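Long-range contact in outer membrane protein SusF (Bacteroides thetaiotaomicron, PDB 4FE9), which binds starch at the cell surface through carbohydrate-binding modules before the polysaccharide is imported into the periplasm for degradation: residues A147-G152 and P196-N201. Numbering follows the deposited sequence.
Sequences AVDPDG and PASAIN
D149 to G152 form a type I β turn that faces the short 3-10 segment 197-199, and the two backbones are joined where A197 N donates to G152 O (2.9 Å). The side chain of D149 carries most of the remaining contact. Its CG lies anti to the backbone N (chi1 -167°), which carries CG toward segment 196-201, with OD1 ending at S198. There OD1 of D149 is gripped twice by S198: the hydroxyl OG donates to it at 2.7 Å, nearly in line with the C-O bond, while S198 N reaches it at 3.0 Å from above the carboxylate plane. The other oxygen, OD2 of D149, turns back to its own loop and accepts from D151 N at 2.9 Å through its anti lone pair, making an Asx turn. One carboxylate thus braces the β turn and holds the start of the 3-10 segment, and these N-H and O-H donors would be expected to favour its ionised form. An alanine at D149 would probably leave S198 N and OG, together with D151 N, without this acceptor, freeing the serine hydroxyl to turn. Apolar contacts flank the polar grip. CB of P196 packs against CB of D149 at 3.9 Å, and CB of A197 sits 3.5 Å from CB of D151. G152, with phi 90° and psi -161°, has backbone angles at which a CB would press on the preceding carbonyl oxygen. The contact lies at the surface of the first carbohydrate-binding module, tying the loop entering strand 153-157 to the end of the adjacent antiparallel strand 191-196. From strand 153-157, Y153 touches V148 and P196 and hydrogen-bonds D149 N through its hydroxyl, while Y154 packs against A197 and I200.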
loop_
_atom_site.group_PDB
_atom_site.type_symbol
_atom_site.label_atom_id
_atom_site.label_comp_id
_atom_site.label_asym_id
_atom_site.label_seq_id
_atom_site.Cartn_x
_atom_site.Cartn_y
_atom_site.Cartn_z
ATOM N N ALA A 147 -17.622 -19.054 6.118
ATOM C CA ALA A 147 -17.623 -18.367 7.418
ATOM C C ALA A 147 -16.188 -18.067 7.884
ATOM O O ALA A 147 -15.263 -18.783 7.548
ATOM C CB ALA A 147 -18.348 -19.225 8.465
ATOM N N VAL A 148 -16.010 -16.972 8.605
ATOM C CA VAL A 148 -14.742 -16.689 9.260
ATOM C C VAL A 148 -14.508 -17.666 10.421
ATOM O O VAL A 148 -15.429 -17.970 11.172
ATOM C CB VAL A 148 -14.690 -15.228 9.783
ATOM C CG1 VAL A 148 -13.394 -14.994 10.530
ATOM C CG2 VAL A 148 -14.783 -14.255 8.617
ATOM N N ASP A 149 -13.361 -18.336 10.413
ATOM C CA ASP A 149 -13.071 -19.317 11.479
ATOM C C ASP A 149 -12.742 -18.551 12.768
ATOM O O ASP A 149 -11.915 -17.660 12.743
ATOM C CB ASP A 149 -11.902 -20.223 11.074
ATOM C CG ASP A 149 -11.772 -21.449 11.975
ATOM O OD1 ASP A 149 -11.950 -22.580 11.476
ATOM O OD2 ASP A 149 -11.603 -21.273 13.202
ATOM N N PRO A 150 -13.498 -18.820 13.871
ATOM C CA PRO A 150 -13.294 -18.043 15.132
ATOM C C PRO A 150 -11.874 -18.225 15.718
ATOM O O PRO A 150 -11.336 -17.305 16.341
ATOM C CB PRO A 150 -14.349 -18.631 16.100
ATOM C CG PRO A 150 -14.843 -19.916 15.464
ATOM C CD PRO A 150 -14.660 -19.737 13.960
ATOM N N ASP A 151 -11.222 -19.322 15.372
ATOM C CA ASP A 151 -9.882 -19.584 15.856
ATOM C C ASP A 151 -8.796 -19.259 14.822
ATOM O O ASP A 151 -7.649 -19.608 15.009
ATOM C CB ASP A 151 -9.770 -21.032 16.305
ATOM C CG ASP A 151 -10.704 -21.349 17.461
ATOM O OD1 ASP A 151 -10.539 -20.726 18.522
ATOM O OD2 ASP A 151 -11.704 -22.088 17.249
ATOM N N GLY A 152 -9.160 -18.595 13.736
ATOM C CA GLY A 152 -8.144 -18.023 12.833
ATOM C C GLY A 152 -7.694 -18.976 11.728
ATOM O O GLY A 152 -8.384 -19.934 11.403
ATOM N N PRO A 196 -8.281 -22.987 7.605
ATOM C CA PRO A 196 -8.957 -22.563 8.819
ATOM C C PRO A 196 -8.546 -23.444 10.002
ATOM O O PRO A 196 -8.320 -24.640 9.837
ATOM C CB PRO A 196 -10.452 -22.763 8.488
ATOM C CG PRO A 196 -10.480 -23.733 7.404
ATOM C CD PRO A 196 -9.207 -23.574 6.622
ATOM N N ALA A 197 -8.488 -22.856 11.187
ATOM C CA ALA A 197 -8.116 -23.597 12.415
ATOM C C ALA A 197 -8.909 -24.893 12.607
ATOM O O ALA A 197 -8.362 -25.894 13.076
ATOM C CB ALA A 197 -8.251 -22.694 13.646
ATOM N N SER A 198 -10.169 -24.906 12.175
ATOM C CA SER A 198 -11.012 -26.086 12.390
ATOM C C SER A 198 -10.627 -27.269 11.464
ATOM O O SER A 198 -11.060 -28.405 11.686
ATOM C CB SER A 198 -12.492 -25.738 12.202
ATOM O OG SER A 198 -12.706 -25.110 10.931
ATOM N N ALA A 199 -9.800 -27.000 10.451
ATOM C CA ALA A 199 -9.308 -28.076 9.552
ATOM C C ALA A 199 -8.150 -28.894 10.171
ATOM O O ALA A 199 -7.676 -29.880 9.576
ATOM C CB ALA A 199 -8.876 -27.489 8.220
ATOM N N ILE A 200 -7.615 -28.409 11.278
ATOM C CA ILE A 200 -6.343 -28.927 11.797
ATOM C C ILE A 200 -6.537 -29.472 13.198
ATOM O O ILE A 200 -6.941 -28.740 14.097
ATOM C CB ILE A 200 -5.278 -27.822 11.823
ATOM C CG1 ILE A 200 -4.967 -27.365 10.391
ATOM C CG2 ILE A 200 -3.956 -28.329 12.508
ATOM C CD1 ILE A 200 -3.868 -26.383 10.336
ATOM N N ASN A 201 -6.382 -30.780 13.356
ATOM C CA ASN A 201 -6.587 -31.420 14.661
ATOM C C ASN A 201 -5.352 -32.220 15.079
ATOM O O ASN A 201 -5.031 -33.212 14.454
ATOM C CB ASN A 201 -7.819 -32.326 14.604
ATOM C CG ASN A 201 -9.119 -31.537 14.336
ATOM O OD1 ASN A 201 -9.545 -30.753 15.171
ATOM N ND2 ASN A 201 -9.625 -31.618 13.116
#